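PDB 2OZ8: Mll7089 protein from Mesorhizobium loti, which is of unknown specific function but probably acts as a magnesium-dependent hydro-lyase of the enolase superfamily, related to mandelate racemase. Local coordinates for residues A34-V39 with H103-V108; N55-P58 with E62-S65. All blocks are in the same frame, centred on the assembly; numbering follows the deposited sequence.

Contact 1. Residues A34-V39 with H103-V108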
loop_
_atom_site.group_PDB
_atom_site.type_symbol
_atom_site.label_atom_id
_atom_site.label_comp_id
_atom_site.label_asym_id
_atom_site.label_seq_id
_atom_site.Cartn_x
_atom_site.Cartn_y
_atom_site.Cartn_z
ATOM N N ALA A 34 11.393 39.009 -23.564
ATOM C CA ALA A 34 11.060 40.365 -23.210
ATOM C C ALA A 34 11.467 40.665 -21.757
ATOM O O ALA A 34 11.258 39.841 -20.848
ATOM C CB ALA A 34 9.581 40.634 -23.432
ATOM N N ALA A 35 12.049 41.847 -21.557
ATOM C CA ALA A 35 12.417 42.292 -20.230
ATOM C C ALA A 35 11.189 42.900 -19.612
ATOM O O ALA A 35 10.453 43.612 -20.259
ATOM C CB ALA A 35 13.561 43.290 -20.291
ATOM N N LEU A 36 10.950 42.544 -18.362
ATOM C CA LEU A 36 9.846 43.027 -17.594
ATOM C C LEU A 36 10.498 43.842 -16.500
ATOM O O LEU A 36 11.346 43.341 -15.757
ATOM C CB LEU A 36 9.059 41.855 -17.002
ATOM C CG LEU A 36 8.062 42.235 -15.894
ATOM C CD1 LEU A 36 6.934 43.090 -16.455
ATOM C CD2 LEU A 36 7.526 40.991 -15.164
ATOM N N GLU A 37 10.154 45.127 -16.451
ATOM C CA GLU A 37 10.720 46.000 -15.436
ATOM C C GLU A 37 9.592 46.483 -14.572
ATOM O O GLU A 37 8.557 46.959 -15.081
ATOM C CB GLU A 37 11.480 47.153 -16.028
ATOM C CG GLU A 37 12.889 46.808 -16.518
ATOM C CD GLU A 37 13.510 47.963 -17.304
ATOM O OE1 GLU A 37 14.624 48.406 -16.969
ATOM O OE2 GLU A 37 12.861 48.442 -18.249
ATOM N N LEU A 38 9.772 46.278 -13.266
ATOM C CA LEU A 38 8.768 46.699 -12.299
ATOM C C LEU A 38 9.367 47.843 -11.491
ATOM O O LEU A 38 10.387 47.673 -10.846
ATOM C CB LEU A 38 8.330 45.532 -11.413
ATOM C CG LEU A 38 7.713 44.290 -12.070
ATOM C CD1 LEU A 38 7.484 43.133 -11.045
ATOM C CD2 LEU A 38 6.443 44.655 -12.861
ATOM N N VAL A 39 8.729 49.010 -11.577
ATOM C CA VAL A 39 9.228 50.258 -10.977
ATOM C C VAL A 39 8.432 50.575 -9.747
ATOM O O VAL A 39 7.205 50.577 -9.799
ATOM C CB VAL A 39 9.111 51.464 -11.968
ATOM C CG1 VAL A 39 9.934 52.630 -11.484
ATOM C CG2 VAL A 39 9.588 51.070 -13.413
ATOM N N HIS A 103 4.822 34.028 -15.050
ATOM C CA HIS A 103 5.023 33.542 -13.699
ATOM C C HIS A 103 6.498 33.710 -13.221
ATOM O O HIS A 103 6.729 34.392 -12.222
ATOM C CB HIS A 103 4.471 32.103 -13.591
ATOM C CG HIS A 103 4.608 31.499 -12.247
ATOM N ND1 HIS A 103 3.798 31.853 -11.190
ATOM C CD2 HIS A 103 5.454 30.550 -11.777
ATOM C CE1 HIS A 103 4.134 31.148 -10.122
ATOM N NE2 HIS A 103 5.143 30.354 -10.448
ATOM N N GLU A 104 7.464 33.158 -13.964
ATOM C CA GLU A 104 8.874 33.261 -13.595
ATOM C C GLU A 104 9.396 34.718 -13.520
ATOM O O GLU A 104 9.965 35.112 -12.509
ATOM C CB GLU A 104 9.742 32.403 -14.536
ATOM C CG GLU A 104 11.261 32.541 -14.351
ATOM C CD GLU A 104 12.062 31.398 -15.026
ATOM O OE1 GLU A 104 11.451 30.497 -15.685
ATOM O OE2 GLU A 104 13.327 31.400 -14.888
ATOM N N ALA A 105 9.177 35.490 -14.587
ATOM C CA ALA A 105 9.621 36.896 -14.735
ATOM C C ALA A 105 9.143 37.774 -13.585
ATOM O O ALA A 105 9.908 38.577 -13.009
ATOM C CB ALA A 105 9.111 37.475 -16.092
ATOM N N VAL A 106 7.875 37.616 -13.249
ATOM C CA VAL A 106 7.309 38.344 -12.125
ATOM C C VAL A 106 8.059 38.029 -10.855
ATOM O O VAL A 106 8.392 38.953 -10.127
ATOM C CB VAL A 106 5.769 38.117 -11.950
ATOM C CG1 VAL A 106 5.233 38.902 -10.760
ATOM C CG2 VAL A 106 5.033 38.562 -13.184
ATOM N N GLN A 107 8.349 36.759 -10.585
ATOM C CA GLN A 107 9.015 36.386 -9.311
ATOM C C GLN A 107 10.461 36.909 -9.268
ATOM O O GLN A 107 10.926 37.384 -8.244
ATOM C CB GLN A 107 8.971 34.859 -9.041
ATOM C CG GLN A 107 7.543 34.260 -8.741
ATOM C CD GLN A 107 7.537 32.736 -8.311
ATOM O OE1 GLN A 107 8.574 32.070 -8.213
ATOM N NE2 GLN A 107 6.360 32.217 -8.038
ATOM N N VAL A 108 11.152 36.817 -10.383
ATOM C CA VAL A 108 12.491 37.354 -10.506
ATOM C C VAL A 108 12.529 38.886 -10.354
ATOM O O VAL A 108 13.341 39.408 -9.602
ATOM C CB VAL A 108 13.143 36.922 -11.858
ATOM C CG1 VAL A 108 14.543 37.499 -12.000
ATOM C CG2 VAL A 108 13.170 35.437 -11.940
#
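L36 reaches from strand 27-40 to A105 and V106 at the start of helix 103-118, an instance of how a helix packs on a sheet through apolar side chains, here within the N-terminal capping domain of the enolase superfamily. The tight part is the work of one methyl group. With CG anti to the backbone N (chi1 166°) and CD2 in turn extended away from CA, the leucine sends CD2 onto the helix backbone between two neighbouring side chains. It lies 3.9 Å from both A105 C and V106 N, with the methyls A105 CB and V106 CG2 each 4.0 Å from L36 CD2. The small alanine side chain probably allows the leucine methyl to reach the peptide itself. No hydrogen bond crosses the contact; the side chains that meet are all apolar, and they touch backbone atoms by van der Waals contact alone. I50 of strand 45-52 and F67 of helix 60-70 add to the same buried layer. The axes of the two short segments cross at -40°, 8.8 Å apart at their closest. Against segment 103-108 the packing slackens two residues on, at L38, whose other neighbours include F67 and L5. The helix differs on its other face: H103, exposed, and Q107 both hydrogen-bond to D278 of helix 276-289, in the barrel domain. Toward the helix, L38 CD1 comes only to 4.4 Å from V106 O.

Contact 2. Residues N55-P58 with E62-S65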
loop_
_atom_site.group_PDB
_atom_site.type_symbol
_atom_site.label_atom_id
_atom_site.label_comp_id
_atom_site.label_asym_id
_atom_site.label_seq_id
_atom_site.Cartn_x
_atom_site.Cartn_y
_atom_site.Cartn_z
ATOM N N ASN A 55 7.385 29.210 -29.590
ATOM C CA ASN A 55 6.770 30.256 -30.392
ATOM C C ASN A 55 7.406 31.640 -30.122
ATOM O O ASN A 55 7.877 31.903 -29.007
ATOM C CB ASN A 55 5.264 30.293 -30.094
ATOM C CG ASN A 55 4.455 29.379 -31.034
ATOM O OD1 ASN A 55 4.743 28.180 -31.187
ATOM N ND2 ASN A 55 3.431 29.966 -31.695
ATOM N N PRO A 56 7.395 32.549 -31.122
ATOM C CA PRO A 56 7.918 33.874 -30.786
ATOM C C PRO A 56 6.908 34.620 -29.918
ATOM O O PRO A 56 5.754 34.201 -29.806
ATOM C CB PRO A 56 8.077 34.580 -32.153
ATOM C CG PRO A 56 7.530 33.639 -33.171
ATOM C CD PRO A 56 6.904 32.460 -32.508
ATOM N N LEU A 57 7.360 35.709 -29.306
ATOM C CA LEU A 57 6.481 36.555 -28.529
ATOM C C LEU A 57 5.547 37.344 -29.436
ATOM O O LEU A 57 5.910 37.669 -30.560
ATOM C CB LEU A 57 7.305 37.498 -27.650
ATOM C CG LEU A 57 7.939 36.833 -26.438
ATOM C CD1 LEU A 57 8.877 37.780 -25.743
ATOM C CD2 LEU A 57 6.847 36.373 -25.491
ATOM N N PRO A 58 4.346 37.668 -28.958
ATOM C CA PRO A 58 3.604 38.625 -29.763
ATOM C C PRO A 58 4.280 40.021 -29.705
ATOM O O PRO A 58 5.372 40.166 -29.101
ATOM C CB PRO A 58 2.212 38.639 -29.111
ATOM C CG PRO A 58 2.433 38.207 -27.720
ATOM C CD PRO A 58 3.613 37.261 -27.752
ATOM N N GLU A 62 1.104 43.784 -27.572
ATOM C CA GLU A 62 0.265 42.683 -27.164
ATOM C C GLU A 62 0.714 42.221 -25.738
ATOM O O GLU A 62 -0.125 42.062 -24.850
ATOM C CB GLU A 62 0.294 41.574 -28.224
ATOM C CG GLU A 62 -0.741 40.441 -28.084
ATOM C CD GLU A 62 -2.215 40.891 -27.774
ATOM O OE1 GLU A 62 -2.671 42.040 -28.109
ATOM O OE2 GLU A 62 -2.923 40.061 -27.165
ATOM N N ILE A 63 2.027 42.090 -25.520
ATOM C CA ILE A 63 2.596 41.742 -24.221
ATOM C C ILE A 63 2.160 42.740 -23.110
ATOM O O ILE A 63 1.721 42.337 -22.010
ATOM C CB ILE A 63 4.138 41.671 -24.298
ATOM C CG1 ILE A 63 4.594 40.689 -25.391
ATOM C CG2 ILE A 63 4.721 41.235 -22.963
ATOM C CD1 ILE A 63 6.118 40.618 -25.635
ATOM N N GLU A 64 2.272 44.035 -23.406
ATOM C CA GLU A 64 1.882 45.080 -22.481
ATOM C C GLU A 64 0.383 45.030 -22.127
ATOM O O GLU A 64 0.015 45.232 -20.978
ATOM C CB GLU A 64 2.298 46.467 -22.997
ATOM C CG GLU A 64 3.743 46.785 -22.725
ATOM C CD GLU A 64 4.295 48.090 -23.377
ATOM O OE1 GLU A 64 3.729 48.609 -24.376
ATOM O OE2 GLU A 64 5.337 48.595 -22.842
ATOM N N SER A 65 -0.475 44.751 -23.097
ATOM C CA SER A 65 -1.903 44.730 -22.846
ATOM C C SER A 65 -2.338 43.523 -22.025
ATOM O O SER A 65 -3.211 43.624 -21.186
ATOM C CB SER A 65 -2.663 44.804 -24.160
ATOM O OG SER A 65 -2.404 46.087 -24.757
#
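I63 carries its CG1 anti to the carbonyl carbon (chi1 -56°) and continues fully extended (chi2 175°), which sends CD1 from helix 60-70 back to L57 and P58 in the loop that leads into it. This strand-loop-helix connection belongs to the N-terminal capping domain of the enolase fold. The terminal methyl I63 CD1 lies 3.9 Å from L57 CB, the two side chains crossing at about a right angle. One bond back, I63 CG1 approaches the proline ring, 4.0 Å from P58 CG. With an alanine here, L57 and P58 would probably lose their shared apolar partner, and a gap would be likely to open between loop and helix. E62 grips the same proline through its aliphatic part: with CG anti to the backbone N (chi1 -169°), E62 CG rests 3.6 Å from P58 CB; the bend at chi2 then turns the carboxylate away, to a salt bridge with R363 of the second subunit. P58 is itself part of the subunit interface, packing on E62 of the second subunit as well. The loop backbone is also held by R12 of strand 5-17, which donates NH2 to L57 O and NE to P58 O. That last carbonyl oxygen also meets the isoleucine methyl, P58 O lying 3.6 Å from I63 CD1.

How the contacts relate
From the N terminus the chain runs through strand 5-17, enters strand 27-40, where the first half of contact 1 lies, and turns back along strand 45-52. The loop 55-58 then leads into helix 60-70, and contact 2 closes this short loop across only three intervening residues. The chain goes on to helix 103-118, where contact 1 closes a loop of 63 residues that encloses contact 2 entirely; the two nest and do not cross. One ties sheet to helix across the capping domain, the other packs the loop before helix 60-70 onto the first turns of that helix. They meet at A34, whose N is 3.5 Å from L57 CD1 and whose CB is 4.1 Å from I63 CD1.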